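PDB 3KNW: putative transcriptional regulator (TetR/AcrR family) from Acinetobacter sp., which probably binds DNA through an N-terminal helix-turn-helix motif and regulates transcription. Local coordinates for residues 77-81 with 93-97. Numbering follows the deposited sequence.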
loop_
_atom_site.group_PDB
_atom_site.type_symbol
_atom_site.label_atom_id
_atom_site.label_comp_id
_atom_site.label_asym_id
_atom_site.label_seq_id
_atom_site.Cartn_x
_atom_site.Cartn_y
_atom_site.Cartn_z
ATOM N N LEU A 77 -7.994 -15.290 -13.177
ATOM C CA LEU A 77 -9.013 -14.338 -13.666
ATOM C C LEU A 77 -9.881 -14.846 -14.832
ATOM O O LEU A 77 -11.054 -14.513 -14.936
ATOM C CB LEU A 77 -8.357 -13.042 -14.117
ATOM C CG LEU A 77 -8.487 -11.895 -13.138
ATOM C CD1 LEU A 77 -7.775 -10.659 -13.631
ATOM C CD2 LEU A 77 -9.943 -11.616 -12.992
ATOM N N ASN A 78 -9.290 -15.628 -15.723
ATOM C CA ASN A 78 -10.021 -16.209 -16.836
ATOM C C ASN A 78 -11.145 -17.100 -16.325
ATOM O O ASN A 78 -12.254 -17.035 -16.842
ATOM C CB ASN A 78 -9.079 -16.998 -17.754
ATOM C CG ASN A 78 -8.100 -16.100 -18.515
ATOM O OD1 ASN A 78 -8.285 -14.882 -18.605
ATOM N ND2 ASN A 78 -7.053 -16.705 -19.068
ATOM N N GLN A 79 -10.860 -17.889 -15.285
ATOM C CA GLN A 79 -11.856 -18.779 -14.668
ATOM C C GLN A 79 -12.978 -17.996 -13.997
ATOM O O GLN A 79 -14.107 -18.065 -14.405
ATOM C CB GLN A 79 -11.215 -19.711 -13.630
ATOM C CG GLN A 79 -9.926 -20.380 -14.073
ATOM C CD GLN A 79 -9.642 -21.659 -13.305
ATOM O OE1 GLN A 79 -8.630 -21.758 -12.595
ATOM N NE2 GLN A 79 -10.538 -22.652 -13.443
ATOM N N LEU A 80 -12.644 -17.231 -12.968
ATOM C CA LEU A 80 -13.609 -16.382 -12.266
ATOM C C LEU A 80 -14.571 -15.640 -13.223
ATOM O O LEU A 80 -15.762 -15.497 -12.922
ATOM C CB LEU A 80 -12.842 -15.375 -11.375
ATOM C CG LEU A 80 -13.317 -14.978 -9.969
ATOM C CD1 LEU A 80 -13.937 -16.124 -9.135
ATOM C CD2 LEU A 80 -12.145 -14.351 -9.197
ATOM N N TRP A 81 -14.063 -15.199 -14.378
ATOM C CA TRP A 81 -14.812 -14.285 -15.265
ATOM C C TRP A 81 -15.397 -14.866 -16.566
ATOM O O TRP A 81 -16.042 -14.143 -17.337
ATOM C CB TRP A 81 -13.946 -13.075 -15.605
ATOM C CG TRP A 81 -13.689 -12.175 -14.440
ATOM C CD1 TRP A 81 -14.293 -12.208 -13.196
ATOM C CD2 TRP A 81 -12.802 -11.050 -14.420
ATOM N NE1 TRP A 81 -13.811 -11.177 -12.414
ATOM C CE2 TRP A 81 -12.896 -10.459 -13.142
ATOM C CE3 TRP A 81 -11.933 -10.486 -15.362
ATOM C CZ2 TRP A 81 -12.146 -9.342 -12.788
ATOM C CZ3 TRP A 81 -11.201 -9.380 -15.011
ATOM C CH2 TRP A 81 -11.300 -8.824 -13.732
ATOM N N ASN A 93 -17.332 -10.496 -7.484
ATOM C CA ASN A 93 -16.671 -11.756 -7.214
ATOM C C ASN A 93 -15.167 -11.663 -6.961
ATOM O O ASN A 93 -14.681 -12.053 -5.905
ATOM C CB ASN A 93 -16.853 -12.629 -8.430
ATOM C CG ASN A 93 -17.619 -13.781 -8.162
ATOM O OD1 ASN A 93 -18.834 -13.817 -8.424
ATOM N ND2 ASN A 93 -16.937 -14.804 -7.658
ATOM N N TYR A 94 -14.455 -11.199 -7.984
ATOM C CA TYR A 94 -13.030 -10.903 -7.908
ATOM C C TYR A 94 -12.643 -10.150 -6.639
ATOM O O TYR A 94 -11.760 -10.566 -5.913
ATOM C CB TYR A 94 -12.601 -10.042 -9.093
ATOM C CG TYR A 94 -11.220 -9.471 -8.956
ATOM C CD1 TYR A 94 -10.108 -10.282 -9.011
ATOM C CD2 TYR A 94 -11.026 -8.101 -8.756
ATOM C CE1 TYR A 94 -8.847 -9.754 -8.881
ATOM C CE2 TYR A 94 -9.764 -7.568 -8.621
ATOM C CZ TYR A 94 -8.669 -8.411 -8.694
ATOM O OH TYR A 94 -7.396 -7.893 -8.564
ATOM N N LEU A 95 -13.308 -9.051 -6.397
ATOM C CA LEU A 95 -13.013 -8.234 -5.255
ATOM C C LEU A 95 -13.252 -8.990 -3.954
ATOM O O LEU A 95 -12.514 -8.822 -2.952
ATOM C CB LEU A 95 -13.912 -6.967 -5.279
ATOM C CG LEU A 95 -13.704 -6.047 -6.483
ATOM C CD1 LEU A 95 -14.637 -4.759 -6.407
ATOM C CD2 LEU A 95 -12.224 -5.664 -6.672
ATOM N N GLN A 96 -14.325 -9.785 -3.951
ATOM C CA GLN A 96 -14.703 -10.505 -2.762
ATOM C C GLN A 96 -13.620 -11.521 -2.433
ATOM O O GLN A 96 -13.346 -11.756 -1.250
ATOM C CB GLN A 96 -16.133 -11.118 -2.860
ATOM C CG GLN A 96 -17.080 -10.499 -1.790
ATOM C CD GLN A 96 -18.553 -10.282 -2.216
ATOM O OE1 GLN A 96 -18.942 -10.496 -3.376
ATOM N NE2 GLN A 96 -19.381 -9.865 -1.244
ATOM N N CYS A 97 -13.008 -12.071 -3.493
ATOM C CA CYS A 97 -11.834 -12.922 -3.422
ATOM C C CYS A 97 -10.602 -12.172 -2.882
ATOM O O CYS A 97 -9.840 -12.749 -2.089
ATOM C CB CYS A 97 -11.520 -13.556 -4.810
ATOM S SG CYS A 97 -12.127 -15.207 -4.984
#
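Segments 77-81 and 93-97, on the consecutive helices 58-81 and 87-100 of the all-helical TetR-like fold, cross obliquely, their N-to-C directions 127° apart and their axes no closer than 10.9 Å; Leu80 CA and Tyr94 CA, 7.0 Å apart, are the nearest CA pair across the segments. The case illustrates how a few large side chains can span a gap too wide for the backbones to close. No hydrogen bond crosses it; apolar and aromatic contacts bridge it instead. The CA-to-CB bond of Leu80 points toward 93-97, and Leu80 CD2 lies 3.8 Å from Tyr94 CA and 4.3 Å from Cys97 SG on the more exposed side. On the buried side, the edge of Trp81 turns toward the face of Tyr94 in an offset edge-to-face pair, the centroids of the six-membered ring of Trp81 and the ring of Tyr94 5.8 Å apart and the planes at 68°. Helix 126-153 packs against this side, with Leu139 touching both Leu77 and Tyr94. Tyr94 OH and Tyr73 OH share a hydrogen bond, one helical turn before Leu77, whose CD2 rests 4.2 Å from Tyr94 CD1.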